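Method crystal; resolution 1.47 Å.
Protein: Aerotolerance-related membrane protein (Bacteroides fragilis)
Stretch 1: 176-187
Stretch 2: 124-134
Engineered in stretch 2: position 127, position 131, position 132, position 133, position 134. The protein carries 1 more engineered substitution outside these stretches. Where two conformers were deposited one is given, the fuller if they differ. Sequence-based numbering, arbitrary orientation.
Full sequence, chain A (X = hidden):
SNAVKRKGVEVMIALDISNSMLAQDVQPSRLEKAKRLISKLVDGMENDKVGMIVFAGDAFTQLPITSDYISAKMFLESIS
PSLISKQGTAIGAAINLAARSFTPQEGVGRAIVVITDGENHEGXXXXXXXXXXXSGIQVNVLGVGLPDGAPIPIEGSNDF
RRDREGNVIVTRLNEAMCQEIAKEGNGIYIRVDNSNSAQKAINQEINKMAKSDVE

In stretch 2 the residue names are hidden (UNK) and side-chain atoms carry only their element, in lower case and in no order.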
ATOM      1  N   ALA A 176      -0.471  -5.559  14.001  1.00 20.88           N
ATOM      2  CA  ALA A 176      -1.667  -6.344  14.291  1.00 23.35           C
ATOM      3  C   ALA A 176      -2.771  -6.047  13.288  1.00 21.93           C
ATOM      4  O   ALA A 176      -3.413  -6.970  12.775  1.00 21.83           O
ATOM      5  CB  ALA A 176      -2.148  -6.086  15.718  1.00 24.97           C
HETATM    6  N   MSE A 177      -2.980  -4.764  13.005  1.00 20.58           N
HETATM    7  CA  MSE A 177      -3.997  -4.343  12.043  1.00 26.50           C
HETATM    8  C   MSE A 177      -3.682  -4.880  10.652  1.00 23.60           C
HETATM    9  O   MSE A 177      -4.561  -5.417   9.980  1.00 23.07           O
HETATM   10  CB  MSE A 177      -4.124  -2.811  12.019  1.00 30.27           C
HETATM   11  CG  MSE A 177      -4.985  -2.232  10.886  1.00 37.11           C
HETATM   12 SE   MSE A 177      -6.848  -2.833  10.819  0.41 38.47          SE
HETATM   13  CE  MSE A 177      -7.446  -2.394  12.629  1.00 31.79           C
ATOM     14  N   CYS A 178      -2.434  -4.752  10.216  1.00 18.93           N
ATOM     15  CA  CYS A 178      -2.064  -5.228   8.888  1.00 19.18           C
ATOM     16  C   CYS A 178      -2.260  -6.739   8.781  1.00 19.18           C
ATOM     17  O   CYS A 178      -2.724  -7.245   7.756  1.00 16.34           O
ATOM     18  CB  CYS A 178      -0.606  -4.894   8.578  1.00 19.34           C
ATOM     19  SG  CYS A 178      -0.177  -3.141   8.358  1.00 25.20           S
ATOM     20  N   GLN A 179      -1.902  -7.463   9.834  1.00 17.89           N
ATOM     21  CA  GLN A 179      -2.039  -8.912   9.824  1.00 18.38           C
ATOM     22  C   GLN A 179      -3.502  -9.331   9.744  1.00 19.78           C
ATOM     23  O   GLN A 179      -3.843 -10.299   9.053  1.00 18.88           O
ATOM     24  CB  GLN A 179      -1.360  -9.523  11.050  1.00 19.31           C
ATOM     25  CG  GLN A 179       0.171  -9.406  11.016  1.00 22.86           C
ATOM     26  CD  GLN A 179       0.816  -9.770  12.340  1.00 31.10           C
ATOM     27  OE1 GLN A 179       0.211  -9.617  13.400  1.00 35.27           O
ATOM     28  NE2 GLN A 179       2.055 -10.245  12.287  1.00 36.92           N
ATOM     29  N   GLU A 180      -4.378  -8.601  10.426  1.00 17.55           N
ATOM     30  CA  GLU A 180      -5.784  -8.982  10.425  1.00 20.41           C
ATOM     31  C   GLU A 180      -6.393  -8.718   9.045  1.00 21.10           C
ATOM     32  O   GLU A 180      -7.210  -9.501   8.550  1.00 19.90           O
ATOM     33  CB  GLU A 180      -6.552  -8.248  11.525  1.00 21.18           C
ATOM     34  CG  GLU A 180      -7.949  -8.806  11.755  1.00 20.98           C
ATOM     35  CD  GLU A 180      -8.762  -7.983  12.732  1.00 24.20           C
ATOM     36  OE1 GLU A 180      -8.270  -6.918  13.167  1.00 27.82           O
ATOM     37  OE2 GLU A 180      -9.899  -8.399  13.048  1.00 26.73           O
ATOM     38  N   ILE A 181      -5.989  -7.620   8.425  1.00 17.45           N
ATOM     39  CA  ILE A 181      -6.465  -7.288   7.079  1.00 18.56           C
ATOM     40  C   ILE A 181      -6.078  -8.374   6.080  1.00 18.25           C
ATOM     41  O   ILE A 181      -6.923  -8.846   5.312  1.00 15.38           O
ATOM     42  CB  ILE A 181      -5.951  -5.915   6.617  1.00 16.47           C
ATOM     43  CG1 ILE A 181      -6.583  -4.809   7.473  1.00 19.62           C
ATOM     44  CG2 ILE A 181      -6.259  -5.685   5.134  1.00 18.67           C
ATOM     45  CD1 ILE A 181      -5.896  -3.451   7.337  1.00 24.04           C
ATOM     46  N   ALA A 182      -4.821  -8.800   6.112  1.00 15.96           N
ATOM     47  CA  ALA A 182      -4.369  -9.851   5.206  1.00 17.55           C
ATOM     48  C   ALA A 182      -5.073 -11.169   5.492  1.00 17.83           C
ATOM     49  O   ALA A 182      -5.445 -11.894   4.558  1.00 18.22           O
ATOM     50  CB  ALA A 182      -2.858 -10.027   5.297  1.00 17.82           C
ATOM     51  N   LYS A 183      -5.254 -11.502   6.772  1.00 16.62           N
ATOM     52  CA  LYS A 183      -5.950 -12.732   7.141  1.00 18.98           C
ATOM     53  C   LYS A 183      -7.362 -12.740   6.564  1.00 18.62           C
ATOM     54  O   LYS A 183      -7.766 -13.699   5.889  1.00 20.21           O
ATOM     55  CB  LYS A 183      -6.000 -12.886   8.664  1.00 19.45           C
ATOM     56  CG  LYS A 183      -6.980 -13.965   9.127  1.00 23.69           C
ATOM     57  CD  LYS A 183      -7.231 -13.870  10.628  1.00 29.11           C
ATOM     58  CE  LYS A 183      -8.304 -14.854  11.069  1.00 36.67           C
ATOM     59  NZ  LYS A 183      -8.564 -14.732  12.531  1.00 39.16           N
ATOM     60  N   GLU A 184      -8.110 -11.669   6.810  1.00 18.81           N
ATOM     61  CA  GLU A 184      -9.490 -11.628   6.354  1.00 19.01           C
ATOM     62  C   GLU A 184      -9.565 -11.481   4.842  1.00 21.13           C
ATOM     63  O   GLU A 184     -10.581 -11.825   4.242  1.00 21.76           O
ATOM     64  CB  GLU A 184     -10.266 -10.509   7.055  1.00 18.24           C
ATOM     65  CG  GLU A 184     -10.439 -10.729   8.559  1.00 23.23           C
ATOM     66  CD  GLU A 184     -11.192 -11.997   8.923  1.00 29.10           C
ATOM     67  OE1 GLU A 184     -11.016 -12.468  10.069  1.00 38.02           O
ATOM     68  OE2 GLU A 184     -11.968 -12.518   8.090  1.00 33.23           O
ATOM     69  N   GLY A 185      -8.488 -10.980   4.234  1.00 18.35           N
ATOM     70  CA  GLY A 185      -8.399 -10.882   2.787  1.00 18.13           C
ATOM     71  C   GLY A 185      -7.877 -12.138   2.107  1.00 17.67           C
ATOM     72  O   GLY A 185      -7.654 -12.121   0.891  1.00 16.45           O
ATOM     73  N   ASN A 186      -7.713 -13.218   2.876  1.00 18.11           N
ATOM     74  CA  ASN A 186      -7.166 -14.466   2.348  0.54 21.35           C
ATOM     75  C   ASN A 186      -5.820 -14.245   1.658  1.00 20.98           C
ATOM     76  O   ASN A 186      -5.514 -14.904   0.660  1.00 23.68           O
ATOM     77  CB  ASN A 186      -8.168 -15.116   1.377  0.54 22.49           C
ATOM     78  CG  ASN A 186      -7.874 -16.583   1.110  0.54 28.16           C
ATOM     79  OD1 ASN A 186      -7.266 -17.269   1.930  0.54 28.08           O
ATOM     80  ND2 ASN A 186      -8.313 -17.071  -0.044  0.54 30.71           N
ATOM     81  N   GLY A 187      -5.023 -13.314   2.185  1.00 18.46           N
ATOM     82  CA  GLY A 187      -3.747 -12.991   1.585  1.00 17.73           C
ATOM     83  C   GLY A 187      -2.628 -13.140   2.585  1.00 21.50           C
ATOM     84  O   GLY A 187      -2.804 -13.724   3.663  1.00 21.26           O
ATOM     85  N   UNK A 124     -13.405  -0.118   9.114  1.00 42.95           N
ATOM     86  CA  UNK A 124     -13.888  -0.775   7.912  1.00 36.50           C
ATOM     87  C   UNK A 124     -12.855  -1.401   6.991  1.00 29.74           C
ATOM     88  O   UNK A 124     -13.214  -1.974   5.965  1.00 28.07           O
ATOM     89  N   UNK A 125     -11.577  -1.306   7.340  1.00 24.41           N
ATOM     90  CA  UNK A 125     -10.540  -1.944   6.534  1.00 20.60           C
ATOM     91  C   UNK A 125     -10.683  -3.467   6.548  1.00 21.46           C
ATOM     92  O   UNK A 125     -10.579  -4.118   5.505  1.00 20.82           O
ATOM     93  c   UNK A 125      -9.157  -1.533   7.013  1.00 25.95           C
ATOM     94  N   UNK A 126     -10.917  -4.030   7.731  1.00 21.78           N
ATOM     95  CA  UNK A 126     -11.087  -5.475   7.850  1.00 21.66           C
ATOM     96  C   UNK A 126     -12.334  -5.934   7.086  1.00 23.81           C
ATOM     97  O   UNK A 126     -12.282  -6.919   6.339  1.00 22.76           O
ATOM     98  c   UNK A 126     -11.127  -5.916   9.337  1.00 22.85           C
ATOM     99  c   UNK A 126     -11.407  -7.392   9.450  1.00 26.58           C
ATOM    100  c   UNK A 126      -9.810  -5.586  10.028  1.00 22.87           C
ATOM    101  N   UNK A 127     -13.437  -5.200   7.248  1.00 23.51           N
ATOM    102  CA  UNK A 127     -14.685  -5.499   6.542  1.00 22.55           C
ATOM    103  C   UNK A 127     -14.496  -5.406   5.027  1.00 21.02           C
ATOM    104  O   UNK A 127     -15.048  -6.214   4.276  1.00 24.04           O
ATOM    105  c   UNK A 127     -15.791  -4.556   7.001  1.00 25.81           C
ATOM    106  N   UNK A 128     -13.724  -4.423   4.579  1.00 20.39           N
ATOM    107  CA  UNK A 128     -13.449  -4.289   3.156  1.00 16.13           C
ATOM    108  C   UNK A 128     -12.653  -5.487   2.644  1.00 19.70           C
ATOM    109  O   UNK A 128     -12.919  -5.991   1.547  1.00 19.11           O
ATOM    110  c   UNK A 128     -12.700  -2.982   2.862  1.00 16.00           C
ATOM    111  N   UNK A 129     -11.674  -5.930   3.424  1.00 17.52           N
ATOM    112  CA  UNK A 129     -10.874  -7.090   3.046  1.00 18.41           C
ATOM    113  C   UNK A 129     -11.739  -8.342   2.958  1.00 18.12           C
ATOM    114  O   UNK A 129     -11.584  -9.132   2.023  1.00 18.31           O
ATOM    115  c   UNK A 129      -9.714  -7.299   4.027  1.00 18.51           C
ATOM    116  N   UNK A 130     -12.632  -8.518   3.930  1.00 17.64           N
ATOM    117  CA  UNK A 130     -13.569  -9.637   3.930  1.00 20.18           C
ATOM    118  C   UNK A 130     -14.458  -9.626   2.686  1.00 19.82           C
ATOM    119  O   UNK A 130     -14.647 -10.658   2.043  1.00 22.61           O
ATOM    120  c   UNK A 130     -14.527 -12.073   5.393  1.00 40.23           C
ATOM    121  c   UNK A 130     -15.360 -10.802   5.324  1.00 33.07           C
ATOM    122  n   UNK A 130     -14.532 -14.495   5.938  1.00 48.70           N
ATOM    123  c   UNK A 130     -15.380 -13.306   5.643  1.00 42.56           C
ATOM    124  c   UNK A 130     -14.447  -9.592   5.180  1.00 24.88           C
ATOM    125  N   UNK A 131     -14.990  -8.456   2.353  1.00 19.28           N
ATOM    126  CA  UNK A 131     -15.861  -8.312   1.189  0.67 19.51           C
ATOM    127  C   UNK A 131     -15.110  -8.694  -0.081  1.00 21.82           C
ATOM    128  O   UNK A 131     -15.624  -9.436  -0.927  1.00 22.65           O
ATOM    129  o   UNK A 131     -17.337  -6.762   0.057  0.67 20.80           O
ATOM    130  c   UNK A 131     -16.358  -6.872   1.075  0.67 19.23           C
ATOM    131  N   UNK A 132     -13.891  -8.196  -0.191  1.00 18.17           N
ATOM    132  CA  UNK A 132     -13.041  -8.483  -1.337  0.65 18.55           C
ATOM    133  C   UNK A 132     -12.769  -9.981  -1.475  1.00 19.86           C
ATOM    134  O   UNK A 132     -13.005 -10.563  -2.528  1.00 19.69           O
ATOM    135  o   UNK A 132     -10.930  -7.865  -2.369  0.65 18.15           O
ATOM    136  c   UNK A 132     -11.727  -7.705  -1.211  0.65 18.21           C
ATOM    137  N   UNK A 133     -12.270 -10.606  -0.416  1.00 17.84           N
ATOM    138  CA  UNK A 133     -11.893 -12.013  -0.502  1.00 19.13           C
ATOM    139  C   UNK A 133     -13.110 -12.917  -0.724  1.00 21.30           C
ATOM    140  O   UNK A 133     -13.015 -13.939  -1.407  1.00 24.21           O
ATOM    141  c   UNK A 133     -11.073 -12.443   0.727  1.00 21.83           C
ATOM    142  o   UNK A 133     -11.852 -12.406   1.911  1.00 22.93           O
ATOM    143  N   UNK A 134     -14.251 -12.550  -0.145  1.00 20.44           N
ATOM    144  CA  UNK A 134     -15.491 -13.296  -0.355  0.58 22.42           C
ATOM    145  C   UNK A 134     -15.794 -13.387  -1.839  1.00 23.30           C
ATOM    146  O   UNK A 134     -16.273 -14.411  -2.330  1.00 25.17           O
ATOM    147  c   UNK A 134     -16.661 -12.599   0.340  0.58 23.80           C
ATOM    148  o   UNK A 134     -17.848 -13.363   0.207  0.58 29.45           O
TER
HETATM  149  O   HOH W   1     -11.983 -13.964   5.046  1.00 43.67           O
HETATM  150  O   HOH W   2     -10.678 -15.511  -1.628  1.00 39.77           O

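Position 124 has no side-chain atoms and lies beyond reach of stretch 1. Its phi of 103° would jam a CB against the preceding carbonyl oxygen, which calls for glycine: Gly-124, the N-cap of the helix that follows. Position 125 carries a single carbon, directed toward stretch 1, where its CB lies 3.8 Å from CD1 of Ile-181; a lone carbon means Ala-125.

At position 126 one carbon bears two more, a branch at CB with no heteroatom, and the side chain sits as a knob in a hole formed by Met-177, Glu-180, Ile-181 and Glu-184. This is Val-126. Its CG1 packs 3.6 Å from CG of Glu-184, while CG2 lies 4.1 Å from SE of Met-177, a selenomethionine whose end comes nearer although its CA-to-CB bond points sideways. The same CG2 is 3.7 Å from OE1 of Glu-180.

Position 127 has one carbon, its CA-to-CB bond pointing away from stretch 1, and touches nothing there. It is Ala-127, an engineered residue in place of the natural glutamate. Position 128, again one carbon, is buried but makes no contact with stretch 1, and is Ala-128.

The single carbon at position 129 points toward stretch 1, where the two backbones come close: its CA is 4.5 Å from CA of Gly-185. The CB lies 3.4 Å from the backbone O of Ile-181 and 4.0 Å from CG2 of Ile-181, so the small side chain of Ala-129 rests almost directly on the neighbouring helix.

At position 130 four carbons in a row end in a nitrogen; the chain runs beside Glu-184, and its terminal nitrogen lies near OE2 of that residue. This is Lys-130. Its NZ forms a long salt bridge, 3.9 Å, with OE2 of Glu-184. Water 1 bridges NZ of Lys-130 (2.8 Å) to the backbone O of Glu-184 (2.7 Å), with a weak bond to OE2 of Glu-184 at 3.4 Å.

Positions 131 to 134 each have one carbon followed by one oxygen. At 131 the CA-to-CB bond points away from stretch 1, giving Ser-131, engineered from glutamate. At 132 the oxygen is hydrogen-bonded elsewhere in the structure and does not touch stretch 1; this is Ser-132, engineered from alanine. The oxygen at 133 instead reaches stretch 1, and the residue is Ser-133, also engineered from alanine: its OG donates a 2.7 Å hydrogen bond to O of Glu-184, and its CB lies 3.4 Å from O of Gly-185. At 134 the CA-to-CB bond points away, without contact; this is Ser-134, engineered from lysine.

The two helices run nearly parallel, crossing at -22° with their axes 8.1 Å apart at closest approach. Ala-125, Val-126, Ala-129 and Ser-133 recur at the helical spacing and form the contact face, with Lys-130, whose CA-to-CB bond points sideways, adding contacts to Glu-184. Apolar packing around Ile-181 and the Val-126 knob occupies the N-terminal part. Farther along, Glu-184 supplies carboxylate and carbonyl to polar contacts, and a second water joins O of Ser-133 to ND2 of Asn-186. Together the two stretches bury 460 Å².

Stretch 2, residues 124-134: GAVAAAKSSSS
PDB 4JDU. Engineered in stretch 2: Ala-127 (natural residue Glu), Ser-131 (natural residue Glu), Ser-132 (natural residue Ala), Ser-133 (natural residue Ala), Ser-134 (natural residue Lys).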